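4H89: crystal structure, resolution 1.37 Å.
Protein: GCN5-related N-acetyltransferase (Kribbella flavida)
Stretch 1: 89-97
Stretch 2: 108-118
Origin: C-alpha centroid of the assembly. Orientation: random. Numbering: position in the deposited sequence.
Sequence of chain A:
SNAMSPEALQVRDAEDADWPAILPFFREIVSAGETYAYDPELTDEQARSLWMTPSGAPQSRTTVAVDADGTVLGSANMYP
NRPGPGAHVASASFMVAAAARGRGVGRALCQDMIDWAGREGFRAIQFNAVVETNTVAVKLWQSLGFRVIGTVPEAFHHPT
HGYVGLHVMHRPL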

# COMPACT_ATOMS: atom_id res chain seq x y z
N VAL A 89 9.50 1.35 9.15
CA VAL A 89 9.86 0.70 7.91
C VAL A 89 9.72 1.77 6.80
O VAL A 89 8.64 2.33 6.64
CB VAL A 89 8.93 -0.48 7.60
CG1 VAL A 89 9.35 -1.16 6.31
CG2 VAL A 89 8.93 -1.49 8.73
N ALA A 90 10.81 2.02 6.07
CA ALA A 90 10.79 2.96 4.96
C ALA A 90 10.36 2.24 3.69
O ALA A 90 10.37 1.02 3.61
CB ALA A 90 12.21 3.48 4.75
N SER A 91 9.98 3.04 2.70
CA SER A 91 9.84 2.54 1.33
C SER A 91 10.31 3.60 0.39
O SER A 91 10.70 4.70 0.79
CB SER A 91 8.39 2.19 1.09
OG SER A 91 8.20 1.53 -0.18
N ALA A 92 10.33 3.26 -0.89
CA ALA A 92 10.80 4.16 -1.89
C ALA A 92 10.31 3.71 -3.25
O ALA A 92 9.93 2.56 -3.45
CB ALA A 92 12.33 4.20 -1.89
N SER A 93 10.34 4.66 -4.17
CA SER A 93 10.10 4.45 -5.59
C SER A 93 11.20 5.11 -6.41
O SER A 93 11.78 6.08 -5.97
CB SER A 93 8.74 5.09 -5.98
OG SER A 93 7.67 4.52 -5.25
N PHE A 94 11.44 4.54 -7.60
CA PHE A 94 12.53 4.96 -8.47
C PHE A 94 12.06 5.13 -9.89
O PHE A 94 11.27 4.32 -10.38
CB PHE A 94 13.67 3.91 -8.45
CG PHE A 94 14.18 3.66 -7.07
CD1 PHE A 94 15.18 4.44 -6.54
CD2 PHE A 94 13.62 2.69 -6.26
CE1 PHE A 94 15.60 4.27 -5.23
CE2 PHE A 94 14.04 2.52 -4.95
CZ PHE A 94 15.05 3.28 -4.44
N MSE A 95 12.58 6.17 -10.54
CA MSE A 95 12.36 6.36 -11.98
C MSE A 95 13.65 6.75 -12.59
O MSE A 95 14.30 7.67 -12.17
CB MSE A 95 11.36 7.47 -12.24
CG MSE A 95 10.08 7.11 -11.52
SE MSE A 95 8.71 8.32 -12.15
CE MSE A 95 7.29 6.99 -12.32
N VAL A 96 14.03 6.02 -13.61
CA VAL A 96 15.24 6.31 -14.39
C VAL A 96 14.85 6.58 -15.85
O VAL A 96 14.11 5.82 -16.45
CB VAL A 96 16.22 5.13 -14.33
CG1 VAL A 96 17.44 5.38 -15.19
CG2 VAL A 96 16.65 4.86 -12.88
N ALA A 97 15.37 7.66 -16.40
CA ALA A 97 15.14 7.99 -17.81
C ALA A 97 15.52 6.85 -18.71
O ALA A 97 16.54 6.23 -18.52
CB ALA A 97 15.94 9.24 -18.19
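Stretch 2 (108-118) ALCQDMIDWAG

The contact between residues 108-118 and 89-96 of this GCN5-related N-acetyltransferase is a predominantly apolar packing of an α-helix on a β-strand, running nearly antiparallel and formed by van der Waals contacts of side chains with side chains and backbone, without a single hydrogen bond across it. Stretch 2 is helical throughout, part of a helix that extends beyond it in both directions, with phi/psi values close to -62/-44 and an unbroken i to i-4 ladder from Asp112 N to Ala108 O (3.0 Å) through Gly118 N to Ile114 O (3.0 Å). These bonds occupy the backbone groups they join, and the residues that meet the strand are mostly apolar. The two axes cross at 157° and approach to 9.5 Å, so the register descends along one element as it climbs along the other: Ala90 lies opposite Ala117, Ala92 opposite Met113 and Phe94 opposite Leu109, with CA-CA separations of 6.8, 7.7 and 7.5 Å.

The example illustrates how two periodicities are matched. Alternate strand residues Ala90, Ala92 and Phe94 direct their CA-to-CB bonds toward the helix, whereas those of Ser91 and Met95 point away. On the helix, Leu109, Met113, Trp116 and Ala117 point toward the strand, a spacing of three or four residues that keeps one helical face in register with every second strand position.

Side-chain size changes along the line of contact. At the Ala90 end, small meets small: Ala90 CB lies 4.3 Å from Ala117 CB, in keeping with the shortest of the three CA-CA separations. The selenomethionine Met113 then spans two strand alanines, its CG 3.7 Å from Ala92 CB and its CE 3.9 Å from Ala90 CB; the same CE comes within 3.8 Å of Ser91 O. Trp116 makes a more marginal approach, with CZ3 4.5 Å from Ala90 CB.

Phe94 has the largest covered area of any residue in the contact. With chi1 at -57° (m), its ring comes up against the helix backbone, CE1 lying 3.6 Å from Cys110 CA and 3.8 Å from Leu109 C. Side-chain contacts join Phe94 CD1 to Leu109 CB at 3.8 Å and Phe94 CZ to Cys110 CB at 3.9 Å, while Met113 CB meets the ring edge, 4.2 Å from Phe94 CZ. Cys110 SG stands 4.8 Å from the centroid of the Phe94 ring, in an oblique sulfur-aromatic approach. Beyond the ring, Leu109 CD1 reaches Val96 CG2 at 4.2 Å, extending the apolar contact to the end of the strand.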

# COMPACT_ATOMS: atom_id res chain seq x y z
N ALA A 108 22.71 3.90 -7.99
CA ALA A 108 23.10 5.05 -7.24
C ALA A 108 21.93 5.59 -6.44
O ALA A 108 22.08 5.96 -5.26
CB ALA A 108 23.64 6.10 -8.18
N LEU A 109 20.77 5.70 -7.07
CA LEU A 109 19.59 6.21 -6.36
C LEU A 109 19.24 5.31 -5.19
O LEU A 109 18.89 5.81 -4.11
CB LEU A 109 18.42 6.35 -7.33
CG LEU A 109 18.45 7.45 -8.36
CD1 LEU A 109 17.37 7.18 -9.40
CD2 LEU A 109 18.23 8.78 -7.68
N CYS A 110 19.26 4.00 -5.39
CA CYS A 110 18.86 3.11 -4.31
C CYS A 110 19.89 3.06 -3.20
O CYS A 110 19.52 3.01 -2.04
CB CYS A 110 18.57 1.72 -4.86
SG CYS A 110 17.79 0.61 -3.65
N GLN A 111 21.17 3.04 -3.53
CA GLN A 111 22.18 3.08 -2.48
C GLN A 111 22.05 4.35 -1.64
O GLN A 111 22.15 4.33 -0.43
CB GLN A 111 23.58 2.97 -3.05
CG GLN A 111 24.66 2.89 -1.97
CD GLN A 111 24.50 1.64 -1.11
OE1 GLN A 111 24.45 0.56 -1.64
NE2 GLN A 111 24.28 1.81 0.19
N ASP A 112 21.85 5.48 -2.31
CA ASP A 112 21.65 6.74 -1.61
C ASP A 112 20.42 6.65 -0.68
O ASP A 112 20.44 7.14 0.44
CB ASP A 112 21.51 7.90 -2.60
CG ASP A 112 21.23 9.20 -1.89
OD1 ASP A 112 22.19 9.87 -1.42
OD2 ASP A 112 20.03 9.50 -1.79
N MSE A 113 19.35 6.03 -1.16
CA MSE A 113 18.15 5.84 -0.36
C MSE A 113 18.42 4.95 0.87
O MSE A 113 17.96 5.27 1.98
CB MSE A 113 17.04 5.27 -1.27
CG MSE A 113 15.70 5.04 -0.59
SE MSE A 113 15.55 3.36 0.29
CE MSE A 113 14.38 3.93 1.58
N ILE A 114 19.18 3.89 0.69
CA ILE A 114 19.51 3.01 1.81
C ILE A 114 20.33 3.78 2.83
O ILE A 114 20.09 3.64 4.05
CB ILE A 114 20.34 1.79 1.29
CG1 ILE A 114 19.44 0.85 0.49
CG2 ILE A 114 21.02 1.03 2.44
CD1 ILE A 114 20.17 -0.18 -0.37
N ASP A 115 21.29 4.57 2.37
CA ASP A 115 22.12 5.37 3.29
C ASP A 115 21.26 6.38 4.06
O ASP A 115 21.40 6.54 5.30
CB ASP A 115 23.25 6.09 2.56
CG ASP A 115 24.26 5.15 1.90
OD1 ASP A 115 24.22 3.93 2.15
OD2 ASP A 115 25.05 5.66 1.10
N TRP A 116 20.33 7.01 3.37
CA TRP A 116 19.41 7.94 4.00
C TRP A 116 18.57 7.24 5.05
O TRP A 116 18.42 7.74 6.16
CB TRP A 116 18.51 8.58 2.92
CG TRP A 116 17.32 9.34 3.45
CD1 TRP A 116 17.31 10.64 3.86
CD2 TRP A 116 16.00 8.83 3.64
NE1 TRP A 116 16.05 10.98 4.29
CE2 TRP A 116 15.23 9.89 4.20
CE3 TRP A 116 15.39 7.60 3.41
CZ2 TRP A 116 13.86 9.77 4.46
CZ3 TRP A 116 14.02 7.45 3.73
CH2 TRP A 116 13.28 8.53 4.23
N ALA A 117 18.01 6.10 4.72
CA ALA A 117 17.09 5.42 5.64
C ALA A 117 17.85 5.04 6.88
O ALA A 117 17.31 5.08 8.00
CB ALA A 117 16.47 4.21 4.97
N GLY A 118 19.09 4.61 6.72
CA GLY A 118 19.93 4.25 7.85
C GLY A 118 20.16 5.43 8.76
O GLY A 118 19.95 5.34 9.98